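Local coordinates for protein transcriptional regulator, ROK family (Vibrio cholerae O1 biovar eltor, PDB 1Z05) that probably binds DNA to regulate transcription of carbohydrate-metabolism genes, as a zinc-containing homologue of the E. coli Mlc repressor, at residues 133-138 / 156-161. Residues are numbered along the deposited sequence; the frame is centred on the assembly and turned at random.
Sequences IDTKID and EEFFQT
Thr135 OG1 meets the rim of the Phe158 ring roughly in plane, 3.9 Å from CE1 and 4.0 Å from CD1, and is also engaged in a weak hydrogen bond with Ile122 O on the neighbouring strand. The contact packs helix 144-161 against a face of the five-stranded mixed sheet (strand order 3-2-1-4-5) in a domain of the actin-like ATPase (ASKHA) fold, to which ROK proteins belong. Strand 131-138 is an outermost strand of this sheet within the chain, paired antiparallel with 119-126, and helix 144-161 follows it in sequence. The backbones remain well apart, with Thr135 CA 9.1 Å from Phe158 CA, and side chains bridge the gap, the phenylalanine supplying most of the reach.

With CG anti to the backbone N (chi1 -169°), the ring of Phe158 extends from the helix toward the sheet. Its outer edge reaches strand 131-138, and the side chain also touches Ile122 and Leu111 on the next two strands, so a single buried residue touches three strands. The hydroxyl of Thr135 is staggered between N and C (chi1 53°), which places it within range of both the ring edge and Ile122 O. Tyr162, just beyond the helix, packs against Ile133, Thr135 and Phe158. On the helix itself, Glu157 O accepts two bonds from Thr161: one from the backbone N at 2.7 Å, the other from OG1 at 2.9 Å, with the hydroxyl 46° above the carbonyl plane. At the ring's far end, Ile133 CG2, two residues before Thr135 on the same face of the strand, approaches Phe158 CZ obliquely at 4.3 Å.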
ATOM      1  N   ILE A 133     -17.703  24.894 -15.849  1.00 39.87           N
ATOM      2  CA  ILE A 133     -17.954  26.082 -15.023  1.00 41.65           C
ATOM      3  C   ILE A 133     -17.213  25.899 -13.720  1.00 41.29           C
ATOM      4  O   ILE A 133     -17.196  24.806 -13.187  1.00 40.36           O
ATOM      5  CB  ILE A 133     -19.449  26.225 -14.640  1.00 42.07           C
ATOM      6  CG1 ILE A 133     -20.359  26.202 -15.869  1.00 45.11           C
ATOM      7  CG2 ILE A 133     -19.686  27.502 -13.791  1.00 46.08           C
ATOM      8  CD1 ILE A 133     -21.814  25.945 -15.532  1.00 49.09           C
ATOM      9  N   ASP A 134     -16.620  26.961 -13.188  1.00 41.97           N
ATOM     10  CA  ASP A 134     -16.106  26.891 -11.824  1.00 44.85           C
ATOM     11  C   ASP A 134     -16.239  28.206 -11.076  1.00 44.58           C
ATOM     12  O   ASP A 134     -16.075  29.288 -11.648  1.00 45.16           O
ATOM     13  CB  ASP A 134     -14.668  26.362 -11.777  1.00 46.67           C
ATOM     14  CG  ASP A 134     -13.676  27.304 -12.401  1.00 51.86           C
ATOM     15  OD1 ASP A 134     -14.028  28.004 -13.379  1.00 58.72           O
ATOM     16  OD2 ASP A 134     -12.526  27.338 -11.911  1.00 59.93           O
ATOM     17  N   THR A 135     -16.571  28.095  -9.796  1.00 44.19           N
ATOM     18  CA  THR A 135     -16.754  29.254  -8.949  1.00 44.18           C
ATOM     19  C   THR A 135     -16.059  29.013  -7.627  1.00 42.59           C
ATOM     20  O   THR A 135     -16.088  27.899  -7.091  1.00 42.03           O
ATOM     21  CB  THR A 135     -18.249  29.553  -8.694  1.00 44.77           C
ATOM     22  OG1 THR A 135     -18.900  28.370  -8.202  1.00 47.76           O
ATOM     23  CG2 THR A 135     -18.926  30.004  -9.980  1.00 49.41           C
ATOM     24  N   LYS A 136     -15.432  30.067  -7.117  1.00 40.39           N
ATOM     25  CA  LYS A 136     -14.797  30.044  -5.818  1.00 39.83           C
ATOM     26  C   LYS A 136     -15.590  30.964  -4.896  1.00 39.73           C
ATOM     27  O   LYS A 136     -15.843  32.126  -5.224  1.00 37.73           O
ATOM     28  CB  LYS A 136     -13.343  30.497  -5.941  1.00 40.40           C
ATOM     29  CG  LYS A 136     -12.509  30.333  -4.675  1.00 41.24           C
ATOM     30  CD  LYS A 136     -11.078  30.766  -4.926  1.00 44.41           C
ATOM     31  CE  LYS A 136     -10.250  30.722  -3.650  1.00 50.07           C
ATOM     32  NZ  LYS A 136      -8.887  31.300  -3.835  1.00 51.22           N
ATOM     33  N   ILE A 137     -15.981  30.419  -3.749  1.00 40.03           N
ATOM     34  CA  ILE A 137     -16.844  31.101  -2.785  1.00 40.09           C
ATOM     35  C   ILE A 137     -16.087  31.218  -1.471  1.00 40.28           C
ATOM     36  O   ILE A 137     -15.660  30.208  -0.905  1.00 38.58           O
ATOM     37  CB  ILE A 137     -18.152  30.284  -2.552  1.00 40.59           C
ATOM     38  CG1 ILE A 137     -18.895  30.054  -3.876  1.00 44.03           C
ATOM     39  CG2 ILE A 137     -19.069  30.978  -1.539  1.00 41.38           C
ATOM     40  CD1 ILE A 137     -19.382  28.608  -4.079  1.00 44.78           C
ATOM     41  N   ASP A 138     -15.921  32.446  -0.984  1.00 40.36           N
ATOM     42  CA  ASP A 138     -15.291  32.664   0.315  1.00 41.58           C
ATOM     43  C   ASP A 138     -16.199  32.226   1.461  1.00 41.26           C
ATOM     44  O   ASP A 138     -17.400  32.512   1.462  1.00 41.06           O
ATOM     45  CB  ASP A 138     -14.846  34.121   0.475  1.00 41.90           C
ATOM     46  CG  ASP A 138     -13.526  34.414  -0.245  1.00 45.79           C
ATOM     47  OD1 ASP A 138     -12.727  33.470  -0.470  1.00 47.33           O
ATOM     48  OD2 ASP A 138     -13.285  35.593  -0.581  1.00 49.64           O
ATOM     49  N   GLU A 156     -27.094  23.867  -3.427  1.00 39.42           N
ATOM     50  CA  GLU A 156     -28.448  24.258  -3.832  1.00 40.43           C
ATOM     51  C   GLU A 156     -28.452  25.478  -4.766  1.00 39.56           C
ATOM     52  O   GLU A 156     -29.066  25.440  -5.834  1.00 39.09           O
ATOM     53  CB  GLU A 156     -29.309  24.528  -2.590  1.00 39.73           C
ATOM     54  CG  GLU A 156     -30.683  25.143  -2.853  1.00 43.55           C
ATOM     55  CD  GLU A 156     -31.313  25.716  -1.583  1.00 43.30           C
ATOM     56  OE1 GLU A 156     -32.010  26.754  -1.659  1.00 47.02           O
ATOM     57  OE2 GLU A 156     -31.095  25.134  -0.496  1.00 48.44           O
ATOM     58  N   GLU A 157     -27.768  26.542  -4.348  1.00 37.73           N
ATOM     59  CA  GLU A 157     -27.638  27.774  -5.127  1.00 38.84           C
ATOM     60  C   GLU A 157     -27.013  27.506  -6.502  1.00 37.99           C
ATOM     61  O   GLU A 157     -27.486  28.033  -7.507  1.00 37.70           O
ATOM     62  CB  GLU A 157     -26.799  28.801  -4.342  1.00 39.70           C
ATOM     63  CG  GLU A 157     -26.540  30.130  -5.056  1.00 44.77           C
ATOM     64  CD  GLU A 157     -27.691  31.117  -4.941  1.00 52.89           C
ATOM     65  OE1 GLU A 157     -28.822  30.783  -5.353  1.00 57.63           O
ATOM     66  OE2 GLU A 157     -27.462  32.248  -4.456  1.00 57.47           O
ATOM     67  N   PHE A 158     -25.969  26.679  -6.532  1.00 38.08           N
ATOM     68  CA  PHE A 158     -25.273  26.309  -7.774  1.00 38.25           C
ATOM     69  C   PHE A 158     -26.204  25.638  -8.790  1.00 38.97           C
ATOM     70  O   PHE A 158     -26.209  26.006  -9.968  1.00 38.39           O
ATOM     71  CB  PHE A 158     -24.066  25.404  -7.479  1.00 38.35           C
ATOM     72  CG  PHE A 158     -23.149  25.188  -8.672  1.00 37.21           C
ATOM     73  CD1 PHE A 158     -22.019  25.988  -8.854  1.00 39.65           C
ATOM     74  CD2 PHE A 158     -23.415  24.188  -9.603  1.00 37.00           C
ATOM     75  CE1 PHE A 158     -21.169  25.797  -9.958  1.00 37.99           C
ATOM     76  CE2 PHE A 158     -22.584  23.996 -10.708  1.00 38.42           C
ATOM     77  CZ  PHE A 158     -21.452  24.797 -10.878  1.00 37.20           C
ATOM     78  N   PHE A 159     -26.982  24.653  -8.334  1.00 39.53           N
ATOM     79  CA  PHE A 159     -27.974  23.993  -9.197  1.00 39.64           C
ATOM     80  C   PHE A 159     -29.023  24.960  -9.750  1.00 38.62           C
ATOM     81  O   PHE A 159     -29.452  24.824 -10.888  1.00 37.77           O
ATOM     82  CB  PHE A 159     -28.646  22.822  -8.473  1.00 39.59           C
ATOM     83  CG  PHE A 159     -27.902  21.522  -8.619  1.00 42.76           C
ATOM     84  CD1 PHE A 159     -28.233  20.629  -9.644  1.00 43.91           C
ATOM     85  CD2 PHE A 159     -26.872  21.191  -7.746  1.00 41.22           C
ATOM     86  CE1 PHE A 159     -27.558  19.427  -9.780  1.00 42.45           C
ATOM     87  CE2 PHE A 159     -26.185  19.993  -7.871  1.00 43.78           C
ATOM     88  CZ  PHE A 159     -26.516  19.107  -8.898  1.00 43.70           C
ATOM     89  N   GLN A 160     -29.426  25.934  -8.941  1.00 37.49           N
ATOM     90  CA  GLN A 160     -30.386  26.933  -9.374  1.00 37.30           C
ATOM     91  C   GLN A 160     -29.745  27.921 -10.341  1.00 38.00           C
ATOM     92  O   GLN A 160     -30.314  28.216 -11.390  1.00 38.02           O
ATOM     93  CB  GLN A 160     -30.980  27.683  -8.170  1.00 37.04           C
ATOM     94  CG  GLN A 160     -32.016  26.880  -7.393  1.00 36.22           C
ATOM     95  CD  GLN A 160     -32.297  27.461  -6.020  1.00 38.25           C
ATOM     96  OE1 GLN A 160     -32.150  28.660  -5.799  1.00 39.70           O
ATOM     97  NE2 GLN A 160     -32.711  26.609  -5.093  1.00 37.06           N
ATOM     98  N   THR A 161     -28.565  28.428  -9.992  1.00 37.41           N
ATOM     99  CA  THR A 161     -27.918  29.458 -10.806  1.00 38.61           C
ATOM    100  C   THR A 161     -27.542  28.938 -12.192  1.00 38.29           C
ATOM    101  O   THR A 161     -27.730  29.636 -13.187  1.00 37.50           O
ATOM    102  CB  THR A 161     -26.661  30.028 -10.124  1.00 38.32           C
ATOM    103  OG1 THR A 161     -27.029  30.595  -8.864  1.00 40.72           O
ATOM    104  CG2 THR A 161     -26.021  31.127 -10.999  1.00 40.82           C
TER